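Local coordinates for general secretion pathway protein C (Vibrio cholerae, PDB 2I4S), which probably takes part in the type II secretion system that exports proteins, including cholera toxin, through the outer membrane, at residues V62-L67 with M88-E93. Sequence-based numbering, arbitrary orientation.
Sequences VALNGL and MSLTVE
Strand segments 62-64 and 88-93 run antiparallel as neighbours in the sheet of the PDZ domain of EpsC, predicted to be periplasmic, their axes 4.8 Å apart at closest approach and at 175°; Asn-65 carries the pairing one residue past the strand. Register is fixed by Ala-63 and Thr-91, a hydrogen-bonded pair, followed by the non-hydrogen-bonded pair Leu-64 and Leu-90. Thr-91 N donates to Ala-63 O over 3.0 Å, while Thr-91 O accepts Val-62 N at 2.8 Å and, weakly, Ala-63 N. Two residues thus stand against one, which defines a classic beta bulge.

Beyond the bridges, Asn-65 N donates to Ser-89 O. The Asn-65 side chain prolongs the pairing: with CG anti to its carbonyl carbon (chi1 -81°), OD1 reaches Ser-89 N at 2.9 Å, although the donor lies 44° above the amide plane. ND2 bonds Glu-87 O, so both ends of the amide are anchored and its rotation is fixed.

On the buried face, Leu-90 CD2 fits against Leu-64 CG at 3.5 Å, and Met-88, a selenomethionine, lays CG beside Leu-64 CD2 at 3.9 Å. Leu-78 of helix 74-82 also touches Leu-64. The other face carries the Ala-63 and Thr-91 side chains, with Thr-91 OG1 bonded to Asp-100. Near the bulge, Glu-93 CG lies 3.4 Å from Val-62 CG1, the side chains crossing at roughly a right angle, and Glu-93 OE2 is hydrogen-bonded to Gln-98 NE2.

Beside the classic bulge, reciprocal Leu-64 and Leu-67 backbone bonds close a two-residue beta-hairpin of strands 60-64 and 67-68, its type I' turn formed by Asn-65 and Gly-66.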
ATOM      1  N   VAL A  62       3.000   4.577  -7.075  1.00  9.82           N
ATOM      2  CA  VAL A  62       4.060   5.553  -7.400  1.00 11.47           C
ATOM      3  C   VAL A  62       4.325   6.621  -6.305  1.00 12.64           C
ATOM      4  O   VAL A  62       5.387   7.262  -6.302  1.00 10.66           O
ATOM      5  CB  VAL A  62       3.842   6.221  -8.792  1.00 14.59           C
ATOM      6  CG1 VAL A  62       3.733   5.154  -9.904  1.00 10.35           C
ATOM      7  CG2 VAL A  62       2.605   7.119  -8.790  1.00 10.59           C
ATOM      8  N   ALA A  63       3.380   6.775  -5.372  1.00 11.56           N
ATOM      9  CA  ALA A  63       3.535   7.660  -4.214  1.00 14.92           C
ATOM     10  C   ALA A  63       2.840   7.027  -3.030  1.00 12.65           C
ATOM     11  O   ALA A  63       1.777   6.434  -3.190  1.00 10.29           O
ATOM     12  CB  ALA A  63       2.925   9.051  -4.483  1.00 14.38           C
ATOM     13  N   LEU A  64       3.424   7.170  -1.845  1.00 11.00           N
ATOM     14  CA  LEU A  64       2.802   6.631  -0.640  1.00 13.06           C
ATOM     15  C   LEU A  64       3.049   7.564   0.524  1.00 13.46           C
ATOM     16  O   LEU A  64       4.190   7.817   0.869  1.00 15.19           O
ATOM     17  CB  LEU A  64       3.324   5.220  -0.345  1.00 10.81           C
ATOM     18  CG  LEU A  64       2.619   4.408   0.752  1.00 16.91           C
ATOM     19  CD1 LEU A  64       3.062   2.947   0.645  1.00 19.17           C
ATOM     20  CD2 LEU A  64       2.875   4.954   2.155  1.00 16.39           C
ATOM     21  N   ASN A  65       1.967   8.092   1.096  1.00 13.06           N
ATOM     22  CA  ASN A  65       2.033   9.190   2.075  1.00 18.37           C
ATOM     23  C   ASN A  65       3.054  10.254   1.714  1.00 19.57           C
ATOM     24  O   ASN A  65       3.828  10.699   2.567  1.00 18.86           O
ATOM     25  CB  ASN A  65       2.285   8.669   3.502  1.00 19.38           C
ATOM     26  CG  ASN A  65       1.007   8.151   4.173  1.00 26.57           C
ATOM     27  OD1 ASN A  65      -0.112   8.446   3.729  1.00 22.30           O
ATOM     28  ND2 ASN A  65       1.173   7.392   5.250  1.00 21.13           N
ATOM     29  N   GLY A  66       3.075  10.649   0.444  1.00 15.48           N
ATOM     30  CA  GLY A  66       3.942  11.730   0.010  1.00 14.38           C
ATOM     31  C   GLY A  66       5.339  11.305  -0.378  1.00 14.60           C
ATOM     32  O   GLY A  66       6.088  12.101  -0.923  1.00 16.11           O
ATOM     33  N   LEU A  67       5.695  10.050  -0.117  1.00 11.81           N
ATOM     34  CA  LEU A  67       6.970   9.518  -0.587  1.00 10.53           C
ATOM     35  C   LEU A  67       6.923   9.122  -2.053  1.00 12.27           C
ATOM     36  O   LEU A  67       6.116   8.282  -2.459  1.00 13.11           O
ATOM     37  CB  LEU A  67       7.410   8.298   0.250  1.00 11.25           C
ATOM     38  CG  LEU A  67       7.652   8.501   1.747  1.00 14.41           C
ATOM     39  CD1 LEU A  67       7.788   7.141   2.436  1.00 12.21           C
ATOM     40  CD2 LEU A  67       8.922   9.313   1.956  1.00 10.24           C
HETATM   41  N   MSE A  88      -2.757   5.309   5.309  1.00 17.58           N
HETATM   42  CA  MSE A  88      -1.967   5.197   4.093  1.00 20.75           C
HETATM   43  C   MSE A  88      -2.743   5.860   2.961  1.00 16.62           C
HETATM   44  O   MSE A  88      -3.869   5.455   2.646  1.00 14.33           O
HETATM   45  CB  MSE A  88      -1.686   3.739   3.778  1.00 19.48           C
HETATM   46  CG  MSE A  88      -0.708   3.535   2.617  1.00 24.43           C
HETATM   47 SE   MSE A  88      -0.515   1.620   2.205  1.00 33.04          SE
HETATM   48  CE  MSE A  88      -2.281   1.318   1.345  1.00 25.30           C
ATOM     49  N   SER A  89      -2.155   6.904   2.385  1.00 17.23           N
ATOM     50  CA  SER A  89      -2.625   7.488   1.148  1.00 20.49           C
ATOM     51  C   SER A  89      -1.748   6.947   0.024  1.00 22.84           C
ATOM     52  O   SER A  89      -0.540   7.154   0.042  1.00 21.57           O
ATOM     53  CB  SER A  89      -2.470   9.003   1.188  1.00 20.52           C
ATOM     54  OG  SER A  89      -3.390   9.597   2.081  1.00 27.10           O
ATOM     55  N   LEU A  90      -2.342   6.277  -0.961  1.00 17.63           N
ATOM     56  CA  LEU A  90      -1.558   5.748  -2.077  1.00 16.97           C
ATOM     57  C   LEU A  90      -1.968   6.356  -3.428  1.00 15.57           C
ATOM     58  O   LEU A  90      -3.157   6.504  -3.710  1.00 13.61           O
ATOM     59  CB  LEU A  90      -1.779   4.248  -2.180  1.00 22.40           C
ATOM     60  CG  LEU A  90      -0.807   3.203  -1.661  1.00 25.48           C
ATOM     61  CD1 LEU A  90      -1.205   1.865  -2.276  1.00 25.23           C
ATOM     62  CD2 LEU A  90       0.610   3.542  -2.031  1.00 22.80           C
ATOM     63  N   THR A  91      -0.991   6.667  -4.275  1.00 12.72           N
ATOM     64  CA  THR A  91      -1.278   6.962  -5.675  1.00  8.80           C
ATOM     65  C   THR A  91      -0.787   5.779  -6.476  1.00 11.66           C
ATOM     66  O   THR A  91       0.372   5.365  -6.336  1.00  9.32           O
ATOM     67  CB  THR A  91      -0.583   8.247  -6.169  1.00 12.03           C
ATOM     68  OG1 THR A  91      -1.077   9.362  -5.416  1.00 15.25           O
ATOM     69  CG2 THR A  91      -0.886   8.470  -7.650  1.00 14.40           C
ATOM     70  N   VAL A  92      -1.693   5.190  -7.258  1.00 11.44           N
ATOM     71  CA  VAL A  92      -1.389   4.031  -8.068  1.00  8.69           C
ATOM     72  C   VAL A  92      -1.661   4.317  -9.533  1.00 10.19           C
ATOM     73  O   VAL A  92      -2.540   5.103  -9.875  1.00 11.18           O
ATOM     74  CB  VAL A  92      -2.185   2.747  -7.637  1.00 10.66           C
ATOM     75  CG1 VAL A  92      -1.853   2.367  -6.182  1.00 12.10           C
ATOM     76  CG2 VAL A  92      -3.680   2.952  -7.839  1.00 13.75           C
ATOM     77  N   GLU A  93      -0.888   3.682 -10.403  1.00 11.31           N
ATOM     78  CA  GLU A  93      -1.163   3.740 -11.842  1.00 14.17           C
ATOM     79  C   GLU A  93      -1.824   2.427 -12.210  1.00 13.38           C
ATOM     80  O   GLU A  93      -1.297   1.350 -11.897  1.00 12.11           O
ATOM     81  CB  GLU A  93       0.127   3.929 -12.617  1.00 14.91           C
ATOM     82  CG  GLU A  93       1.019   4.981 -11.978  1.00 26.12           C
ATOM     83  CD  GLU A  93       1.922   5.715 -12.956  1.00 22.82           C
ATOM     84  OE1 GLU A  93       2.469   5.065 -13.860  1.00 27.35           O
ATOM     85  OE2 GLU A  93       2.075   6.948 -12.811  1.00 30.70           O
TER